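Local coordinates for gala protein type 1, 3 or 4 (Legionella pneumophila subsp. pneumophila, PDB 4XA9) that is a leucine-rich repeat protein that may bind small GTPases and act as a GTPase activator, at residues 7-12 / 32-37; 37-42 / 61-66. One frame throughout, in Å; residues are numbered along the deposited sequence.

Interaction 1: residues 7-12 / 32-37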
loop_
_atom_site.group_PDB
_atom_site.type_symbol
_atom_site.label_atom_id
_atom_site.label_comp_id
_atom_site.label_asym_id
_atom_site.label_seq_id
_atom_site.Cartn_x
_atom_site.Cartn_y
_atom_site.Cartn_z
ATOM N N SER A 7 -24.610 -11.402 13.996
ATOM C CA SER A 7 -24.042 -10.261 14.703
ATOM C C SER A 7 -23.035 -9.507 13.831
ATOM O O SER A 7 -23.032 -8.277 13.807
ATOM C CB SER A 7 -23.376 -10.721 16.003
ATOM O OG SER A 7 -22.843 -9.627 16.724
ATOM N N ASP A 8 -22.184 -10.247 13.122
ATOM C CA ASP A 8 -21.254 -9.649 12.160
ATOM C C ASP A 8 -22.001 -8.824 11.122
ATOM O O ASP A 8 -21.644 -7.686 10.841
ATOM C CB ASP A 8 -20.433 -10.720 11.434
ATOM C CG ASP A 8 -19.470 -11.452 12.345
ATOM O OD1 ASP A 8 -19.008 -10.856 13.342
ATOM O OD2 ASP A 8 -19.167 -12.628 12.049
ATOM N N LEU A 9 -23.049 -9.415 10.557
ATOM C CA LEU A 9 -23.817 -8.769 9.505
ATOM C C LEU A 9 -24.478 -7.466 9.962
ATOM O O LEU A 9 -24.446 -6.471 9.240
ATOM C CB LEU A 9 -24.869 -9.741 8.965
ATOM C CG LEU A 9 -24.275 -10.858 8.105
ATOM C CD1 LEU A 9 -25.243 -12.019 7.939
ATOM C CD2 LEU A 9 -23.876 -10.303 6.737
ATOM N N GLU A 10 -25.068 -7.450 11.152
ATOM C CA GLU A 10 -25.758 -6.238 11.581
ATOM C C GLU A 10 -24.785 -5.163 12.056
ATOM O O GLU A 10 -25.054 -3.974 11.905
ATOM C CB GLU A 10 -26.789 -6.547 12.668
ATOM C CG GLU A 10 -28.234 -6.296 12.209
ATOM C CD GLU A 10 -28.628 -4.824 12.251
ATOM O OE1 GLU A 10 -28.323 -4.158 13.263
ATOM O OE2 GLU A 10 -29.242 -4.334 11.275
ATOM N N LYS A 11 -23.649 -5.562 12.615
ATOM C CA LYS A 11 -22.636 -4.575 12.978
ATOM C C LYS A 11 -21.962 -4.000 11.730
ATOM O O LYS A 11 -21.555 -2.841 11.707
ATOM C CB LYS A 11 -21.603 -5.184 13.926
ATOM C CG LYS A 11 -22.208 -5.583 15.266
ATOM C CD LYS A 11 -21.211 -6.293 16.155
ATOM C CE LYS A 11 -21.733 -6.379 17.578
ATOM N NZ LYS A 11 -20.655 -6.743 18.536
ATOM N N GLY A 12 -21.872 -4.806 10.681
ATOM C CA GLY A 12 -21.263 -4.357 9.439
ATOM C C GLY A 12 -22.217 -3.572 8.560
ATOM O O GLY A 12 -21.805 -2.915 7.603
ATOM N N ILE A 32 -20.448 -17.522 2.186
ATOM C CA ILE A 32 -21.033 -16.683 1.143
ATOM C C ILE A 32 -22.556 -16.860 1.010
ATOM O O ILE A 32 -23.263 -15.862 0.868
ATOM C CB ILE A 32 -20.338 -16.926 -0.220
ATOM C CG1 ILE A 32 -18.837 -16.627 -0.112
ATOM C CG2 ILE A 32 -20.960 -16.057 -1.308
ATOM C CD1 ILE A 32 -18.513 -15.185 0.271
ATOM N N PRO A 33 -23.078 -18.111 1.076
ATOM C CA PRO A 33 -24.545 -18.234 1.026
ATOM C C PRO A 33 -25.296 -17.416 2.078
ATOM O O PRO A 33 -26.281 -16.771 1.727
ATOM C CB PRO A 33 -24.776 -19.735 1.249
ATOM C CG PRO A 33 -23.567 -20.371 0.663
ATOM C CD PRO A 33 -22.431 -19.439 1.032
ATOM N N LEU A 34 -24.851 -17.433 3.332
ATOM C CA LEU A 34 -25.503 -16.628 4.367
ATOM C C LEU A 34 -25.422 -15.145 4.024
ATOM O O LEU A 34 -26.408 -14.417 4.135
ATOM C CB LEU A 34 -24.879 -16.884 5.740
ATOM C CG LEU A 34 -25.413 -16.023 6.890
ATOM C CD1 LEU A 34 -26.912 -16.228 7.070
ATOM C CD2 LEU A 34 -24.680 -16.354 8.176
ATOM N N LEU A 35 -24.237 -14.706 3.615
ATOM C CA LEU A 35 -24.043 -13.334 3.157
ATOM C C LEU A 35 -25.077 -12.919 2.100
ATOM O O LEU A 35 -25.739 -11.886 2.237
ATOM C CB LEU A 35 -22.634 -13.172 2.588
ATOM C CG LEU A 35 -22.378 -11.859 1.854
ATOM C CD1 LEU A 35 -22.435 -10.698 2.844
ATOM C CD2 LEU A 35 -21.043 -11.904 1.125
ATOM N N CYS A 36 -25.214 -13.728 1.049
ATOM C CA CYS A 36 -26.130 -13.400 -0.042
ATOM C C CYS A 36 -27.579 -13.392 0.415
ATOM O O CYS A 36 -28.389 -12.608 -0.078
ATOM C CB CYS A 36 -25.956 -14.378 -1.204
ATOM S SG CYS A 36 -24.352 -14.227 -2.025
ATOM N N GLU A 37 -27.905 -14.271 1.356
ATOM C CA GLU A 37 -29.242 -14.302 1.920
ATOM C C GLU A 37 -29.556 -12.985 2.605
ATOM O O GLU A 37 -30.629 -12.410 2.420
ATOM C CB GLU A 37 -29.382 -15.455 2.911
ATOM C CG GLU A 37 -30.439 -16.438 2.520
ATOM C CD GLU A 37 -30.808 -17.378 3.645
ATOM O OE1 GLU A 37 -29.954 -17.632 4.526
ATOM O OE2 GLU A 37 -31.965 -17.846 3.642
#
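No ring or other flat group takes part where L9 meets L34 and L35. Three branched leucine side chains make the contact, and it is wholly apolar. L9 of the first helix reaches across to two consecutive residues of the next helix and gives one methyl to each. Its CD1 approaches the fork of L34 and lies 4.1 Å from CG of L34. CD2 of L34 is the nearer of the two L34 methyls, at 4.4 Å from CD1 of L9. The other L9 methyl, CD2, lies 4.2 Å from CD1 of L35. CG of L9 stands anti to the carbonyl carbon (chi1 -73°), which carries it across toward the other helix. The second torsion (chi2 163°) then sets one methyl toward L34 and the other toward L35. L9 crosses both partners obliquely.

L34 turns its CB toward the 7-12 helix. L35 does not, but its CG is anti to the backbone N (chi1 170°) and its branch swings back to bring CD1 near L9. The closest CA atoms, of L9 and L35, are 7.8 Å apart. Together the two segments bury 114 Å². L9 supplies more than half of this.

The setting is the N-terminal end of a leucine-rich repeat solenoid, where helices stand side by side along one face and short strands form a sheet behind them. L20 of strand 19-21 touches both L9 and L35, so these leucines belong to the packing between helices and sheet. L35 also meets L4, L22 and L50. The opposing 32-37 segment packs on helix 57-63 as well, through I32, P33 and C36.

Interaction 2: residues 37-42 / 61-66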
loop_
_atom_site.group_PDB
_atom_site.type_symbol
_atom_site.label_atom_id
_atom_site.label_comp_id
_atom_site.label_asym_id
_atom_site.label_seq_id
_atom_site.Cartn_x
_atom_site.Cartn_y
_atom_site.Cartn_z
ATOM N N GLU A 37 -27.905 -14.271 1.356
ATOM C CA GLU A 37 -29.242 -14.302 1.920
ATOM C C GLU A 37 -29.556 -12.985 2.605
ATOM O O GLU A 37 -30.629 -12.410 2.420
ATOM C CB GLU A 37 -29.382 -15.455 2.911
ATOM C CG GLU A 37 -30.439 -16.438 2.520
ATOM C CD GLU A 37 -30.808 -17.378 3.645
ATOM O OE1 GLU A 37 -29.954 -17.632 4.526
ATOM O OE2 GLU A 37 -31.965 -17.846 3.642
ATOM N N PHE A 38 -28.606 -12.504 3.399
ATOM C CA PHE A 38 -28.773 -11.237 4.094
ATOM C C PHE A 38 -28.909 -10.080 3.104
ATOM O O PHE A 38 -29.735 -9.185 3.300
ATOM C CB PHE A 38 -27.598 -10.997 5.045
ATOM C CG PHE A 38 -27.732 -9.757 5.881
ATOM C CD1 PHE A 38 -28.445 -9.781 7.075
ATOM C CD2 PHE A 38 -27.132 -8.572 5.487
ATOM C CE1 PHE A 38 -28.565 -8.648 7.851
ATOM C CE2 PHE A 38 -27.251 -7.434 6.255
ATOM C CZ PHE A 38 -27.970 -7.472 7.443
ATOM N N LEU A 39 -28.104 -10.100 2.045
ATOM C CA LEU A 39 -28.150 -9.041 1.032
ATOM C C LEU A 39 -29.470 -9.068 0.265
ATOM O O LEU A 39 -30.011 -8.020 -0.073
ATOM C CB LEU A 39 -26.974 -9.166 0.064
ATOM C CG LEU A 39 -25.594 -8.869 0.666
ATOM C CD1 LEU A 39 -24.496 -9.290 -0.297
ATOM C CD2 LEU A 39 -25.455 -7.392 1.018
ATOM N N GLN A 40 -29.988 -10.265 0.001
ATOM C CA GLN A 40 -31.276 -10.407 -0.683
ATOM C C GLN A 40 -32.425 -9.894 0.182
ATOM O O GLN A 40 -33.423 -9.390 -0.335
ATOM C CB GLN A 40 -31.510 -11.866 -1.075
ATOM C CG GLN A 40 -30.651 -12.299 -2.247
ATOM C CD GLN A 40 -30.600 -13.798 -2.413
ATOM O OE1 GLN A 40 -30.941 -14.550 -1.494
ATOM N NE2 GLN A 40 -30.177 -14.248 -3.591
ATOM N N ASN A 41 -32.268 -10.023 1.496
ATOM C CA ASN A 41 -33.214 -9.482 2.466
ATOM C C ASN A 41 -33.108 -7.966 2.622
ATOM O O ASN A 41 -34.005 -7.332 3.175
ATOM C CB ASN A 41 -33.000 -10.138 3.836
ATOM C CG ASN A 41 -33.548 -11.553 3.908
ATOM O OD1 ASN A 41 -34.004 -12.113 2.910
ATOM N ND2 ASN A 41 -33.486 -12.147 5.095
ATOM N N HIS A 42 -31.995 -7.395 2.165
ATOM C CA HIS A 42 -31.798 -5.951 2.240
ATOM C C HIS A 42 -31.310 -5.408 0.909
ATOM O O HIS A 42 -30.157 -5.013 0.792
ATOM C CB HIS A 42 -30.801 -5.584 3.339
ATOM C CG HIS A 42 -31.158 -6.135 4.680
ATOM N ND1 HIS A 42 -30.863 -7.427 5.057
ATOM C CD2 HIS A 42 -31.807 -5.577 5.728
ATOM C CE1 HIS A 42 -31.307 -7.638 6.283
ATOM N NE2 HIS A 42 -31.881 -6.530 6.715
ATOM N N LYS A 61 -18.059 -17.891 -7.059
ATOM C CA LYS A 61 -19.121 -18.624 -7.763
ATOM C C LYS A 61 -20.434 -18.606 -6.992
ATOM O O LYS A 61 -21.513 -18.650 -7.586
ATOM C CB LYS A 61 -18.707 -20.075 -8.027
ATOM C CG LYS A 61 -17.645 -20.232 -9.102
ATOM C CD LYS A 61 -17.378 -21.696 -9.405
ATOM C CE LYS A 61 -16.390 -21.845 -10.554
ATOM N NZ LYS A 61 -16.127 -23.276 -10.869
ATOM N N LEU A 62 -20.332 -18.550 -5.667
ATOM C CA LEU A 62 -21.504 -18.538 -4.800
ATOM C C LEU A 62 -22.071 -17.143 -4.655
ATOM O O LEU A 62 -23.185 -16.963 -4.169
ATOM C CB LEU A 62 -21.149 -19.104 -3.423
ATOM C CG LEU A 62 -20.750 -20.579 -3.461
ATOM C CD1 LEU A 62 -20.322 -21.075 -2.092
ATOM C CD2 LEU A 62 -21.919 -21.402 -3.988
ATOM N N PHE A 63 -21.298 -16.146 -5.071
ATOM C CA PHE A 63 -21.718 -14.766 -4.901
ATOM C C PHE A 63 -22.307 -14.158 -6.166
ATOM O O PHE A 63 -23.273 -13.396 -6.109
ATOM C CB PHE A 63 -20.543 -13.905 -4.436
ATOM C CG PHE A 63 -20.876 -12.450 -4.343
ATOM C CD1 PHE A 63 -21.543 -11.956 -3.232
ATOM C CD2 PHE A 63 -20.536 -11.578 -5.363
ATOM C CE1 PHE A 63 -21.865 -10.621 -3.137
ATOM C CE2 PHE A 63 -20.856 -10.234 -5.278
ATOM C CZ PHE A 63 -21.523 -9.754 -4.166
ATOM N N VAL A 64 -21.706 -14.479 -7.304
ATOM C CA VAL A 64 -22.004 -13.772 -8.549
ATOM C C VAL A 64 -23.459 -13.921 -8.993
ATOM O O VAL A 64 -24.026 -15.022 -8.968
ATOM C CB VAL A 64 -21.049 -14.236 -9.661
ATOM C CG1 VAL A 64 -21.545 -13.799 -11.031
ATOM C CG2 VAL A 64 -19.651 -13.664 -9.398
ATOM N N ASN A 65 -24.058 -12.785 -9.359
ATOM C CA ASN A 65 -25.443 -12.713 -9.828
ATOM C C ASN A 65 -26.463 -13.198 -8.796
ATOM O O ASN A 65 -27.547 -13.658 -9.152
ATOM C CB ASN A 65 -25.590 -13.495 -11.139
ATOM C CG ASN A 65 -24.892 -12.804 -12.298
ATOM O OD1 ASN A 65 -24.984 -11.587 -12.443
ATOM N ND2 ASN A 65 -24.163 -13.571 -13.105
ATOM N N LYS A 66 -26.114 -13.074 -7.518
ATOM C CA LYS A 66 -27.030 -13.400 -6.426
ATOM C C LYS A 66 -27.727 -12.150 -5.909
ATOM O O LYS A 66 -28.827 -12.219 -5.374
ATOM C CB LYS A 66 -26.284 -14.075 -5.269
ATOM C CG LYS A 66 -25.813 -15.481 -5.559
ATOM C CD LYS A 66 -26.925 -16.477 -5.291
ATOM C CE LYS A 66 -26.532 -17.884 -5.723
ATOM N NZ LYS A 66 -25.373 -18.409 -4.958
#
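Q40 gives a side-chain N-H to the backbone of K66: NE2 of Q40 lies 3.0 Å from O of K66. The N-H points fairly straight at the oxygen, at 161°. NE2 sits off the carbonyl plane of K66, tilted by 24°, while the oxygen lies close to the amide plane of Q40. The Q40 chain is extended beyond CG, which carries its amide across to the loop. Both residues are exposed, so this bond lies at the outer margin of the contact.

The buried side is apolar. CD1 of L39 meets the edge of the F63 ring, near its plane, at 4.1 Å from CE1 of F63. CG of F63 is anti to the backbone N (chi1 175°), which brings the ring edge round to L39. The two side chains cross at about a right angle. L48 of strand 47-49 touches both, which places the pair in the core between helices and sheet of the leucine-rich repeat fold. The contact joins the last turn of helix 32-41 to the weakly bonded helical residues about 61-63 and the turn from F63 to K66.

That turn is a type II beta turn, with N65 at positive phi. K66 N returns to F63 O at 3.2 Å. The K66 side chain folds back, and its NZ donates to O of L62 at 2.7 Å from above the carbonyl plane. N65 is tied to the next loop by hydrogen bonds to E89, D90 and N91. At the other helix end, ND1 of H42 donates almost straight to O of F38, 2.7 Å away. This fixes the imidazole, whose CE1 lies over one face of the F38 ring, offset toward its rim. The H42 ring also meets Y13 edge-to-face.

Interactions 1 and 2 follow in series along the chain, with centres 10 Å apart. Helix 32-41 serves both and E37 is common to the two. The first part of helix 32-41 packs on helix 6-12 and its last part on the end of helix 57-63. The contacts also touch directly: C36 SG lies 3.8 Å from CB of K66, and CG2 of I32 is 3.7 Å from C of L62. Three successive helices are thus joined in a row in front of strands 19-21 and 47-49. The contact centres lie about 26 and 24 Å from the centre of the chain, near its N-terminal end. Each helix packs side by side with the next, as in other leucine-rich repeat solenoids.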